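Local coordinates for protein AbiQ (Lactococcus lactis, PDB 4GLK) that cleaves RNA as the endoribonuclease toxin of a type III toxin-antitoxin system and is neutralised by its cognate antitoxin RNA, AntiQ, at residues Arg4-Thr9 against Leu100-Leu105. The protein carries 1 engineered substitution. Numbering follows the deposited sequence.
Sequences RFFTVT and LIPLPL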
# COMPACT_ATOMS: atom_id res chain seq x y z
N ARG A 4 -5.65 -9.08 1.31
CA ARG A 4 -5.65 -9.69 -0.02
C ARG A 4 -4.91 -8.80 -0.97
O ARG A 4 -4.74 -7.62 -0.67
CB ARG A 4 -7.08 -9.77 -0.55
CG ARG A 4 -7.83 -10.99 -0.19
CD ARG A 4 -8.96 -10.63 0.71
NE ARG A 4 -10.08 -10.02 0.01
CZ ARG A 4 -11.07 -9.39 0.63
NH1 ARG A 4 -11.06 -9.29 1.96
NH2 ARG A 4 -12.08 -8.88 -0.05
N PHE A 5 -4.63 -9.31 -2.18
CA PHE A 5 -3.96 -8.54 -3.24
C PHE A 5 -4.98 -7.92 -4.16
O PHE A 5 -5.98 -8.55 -4.53
CB PHE A 5 -2.98 -9.41 -4.04
CG PHE A 5 -1.70 -9.82 -3.34
CD1 PHE A 5 -0.79 -8.87 -2.90
CD2 PHE A 5 -1.37 -11.17 -3.21
CE1 PHE A 5 0.42 -9.25 -2.33
CE2 PHE A 5 -0.17 -11.55 -2.60
CZ PHE A 5 0.72 -10.59 -2.17
N PHE A 6 -4.71 -6.69 -4.56
CA PHE A 6 -5.60 -5.99 -5.47
C PHE A 6 -4.79 -5.15 -6.40
O PHE A 6 -3.62 -4.86 -6.14
CB PHE A 6 -6.50 -5.00 -4.68
CG PHE A 6 -7.49 -5.62 -3.73
CD1 PHE A 6 -8.74 -6.03 -4.17
CD2 PHE A 6 -7.18 -5.77 -2.39
CE1 PHE A 6 -9.65 -6.62 -3.29
CE2 PHE A 6 -8.09 -6.35 -1.51
CZ PHE A 6 -9.33 -6.76 -1.96
N THR A 7 -5.47 -4.70 -7.47
CA THR A 7 -5.00 -3.68 -8.36
C THR A 7 -6.09 -2.63 -8.29
O THR A 7 -7.19 -2.87 -7.75
CB THR A 7 -4.65 -4.17 -9.79
OG1 THR A 7 -5.82 -4.62 -10.46
CG2 THR A 7 -3.52 -5.22 -9.82
N VAL A 8 -5.78 -1.44 -8.77
CA VAL A 8 -6.73 -0.33 -8.79
C VAL A 8 -6.90 0.03 -10.26
O VAL A 8 -5.97 -0.20 -11.06
CB VAL A 8 -6.25 0.85 -7.90
CG1 VAL A 8 -7.31 1.96 -7.84
CG2 VAL A 8 -5.92 0.37 -6.48
N THR A 9 -8.09 0.54 -10.66
CA THR A 9 -8.29 0.92 -12.07
C THR A 9 -7.31 2.05 -12.44
O THR A 9 -7.07 2.96 -11.62
CB THR A 9 -9.74 1.39 -12.34
OG1 THR A 9 -10.02 2.55 -11.58
CG2 THR A 9 -10.79 0.31 -12.06
N LEU A 100 -11.63 -1.10 -7.08
CA LEU A 100 -10.81 -2.18 -6.54
C LEU A 100 -10.90 -3.44 -7.41
O LEU A 100 -11.99 -3.91 -7.69
CB LEU A 100 -11.32 -2.51 -5.14
CG LEU A 100 -10.50 -2.10 -3.94
CD1 LEU A 100 -10.74 -3.11 -2.85
CD2 LEU A 100 -8.97 -1.96 -4.25
N ILE A 101 -9.75 -3.99 -7.84
CA ILE A 101 -9.75 -5.15 -8.71
C ILE A 101 -8.99 -6.29 -8.07
O ILE A 101 -7.77 -6.20 -7.96
CB ILE A 101 -9.21 -4.80 -10.13
CG1 ILE A 101 -9.94 -3.56 -10.72
CG2 ILE A 101 -9.32 -6.01 -11.07
CD1 ILE A 101 -9.21 -2.89 -11.86
N PRO A 102 -9.67 -7.37 -7.65
CA PRO A 102 -8.93 -8.50 -7.03
C PRO A 102 -7.83 -9.03 -7.95
O PRO A 102 -8.01 -9.07 -9.17
CB PRO A 102 -10.03 -9.54 -6.79
CG PRO A 102 -11.27 -8.76 -6.70
CD PRO A 102 -11.12 -7.65 -7.69
N LEU A 103 -6.67 -9.38 -7.39
CA LEU A 103 -5.58 -9.85 -8.23
C LEU A 103 -5.44 -11.37 -8.25
O LEU A 103 -5.06 -11.97 -7.24
CB LEU A 103 -4.26 -9.14 -7.90
CG LEU A 103 -3.03 -9.63 -8.64
CD1 LEU A 103 -2.89 -8.96 -10.00
CD2 LEU A 103 -1.80 -9.40 -7.82
N PRO A 104 -5.72 -12.00 -9.40
CA PRO A 104 -5.57 -13.46 -9.49
C PRO A 104 -4.11 -13.86 -9.62
O PRO A 104 -3.34 -13.21 -10.35
CB PRO A 104 -6.38 -13.82 -10.76
CG PRO A 104 -7.06 -12.54 -11.20
CD PRO A 104 -6.20 -11.44 -10.68
N LEU A 105 -3.70 -14.89 -8.87
CA LEU A 105 -2.34 -15.38 -8.92
C LEU A 105 -2.32 -16.72 -9.59
O LEU A 105 -3.14 -17.59 -9.29
CB LEU A 105 -1.68 -15.51 -7.53
CG LEU A 105 -1.44 -14.25 -6.70
CD1 LEU A 105 -0.85 -14.61 -5.36
CD2 LEU A 105 -0.50 -13.27 -7.42
O HOH W 1 -6.00 -7.24 -10.84
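Thr7 and Ile101 form the hydrogen-bonded pair of an antiparallel ladder in which strand 100-102, an outermost strand in the antiparallel sheet of this ToxN/AbiQ-family toxin, pairs with strand 4-8, the two running antiparallel with a marked twist (132° between their directions). Thr7 N donates to Ile101 O at 2.8 Å, and Ile101 N returns the bond to Thr7 O. Beyond Pro102, which has no N-H to give, Leu103 N reaches Phe5 O at 3.1 Å; here the donor stands well above the carbonyl plane, 46° out of it, as the chain leaves the ladder. Leu100 shares a face of the sheet with Val8, and there reaches the ring of Phe6. It lays CD1 over one face of that ring, a CH-pi contact 3.9 Å from the centroid and shifted toward the rim at Phe6 CE1 and Phe6 CD1, while CD2 of the same leucine rests near Phe6 CB and CG. Thr7 and Ile101 turn to the other face. There Thr7 OG1 sits between the backbone N and carbonyl carbon (chi1 65°), close to Ile101 CB and hydrogen-bonded at 2.7 Å to a water, which in turn donates to Pro102 O, bridging the strands. Thr7 CG2 meets Leu103 CD1, and Thr9 CG2 crosses Ile101 CD1 at about a right angle. Past the ladder, Leu103 CD2 packs on Phe5 CB and Leu105 CD1 lies near Phe5 CD2. Helix 110-124 covers this group: Phe5 touches Met115 and Leu119, and Leu105 touches His112 and Met115. On its other side strand 4-8 pairs with strand 33-40, and Phe47 meets the Phe6 ring edge-to-face. Thr9 N-caps the following helix: its OG1 is hydrogen-bonded to both Tyr12 N and Glu99 OE2.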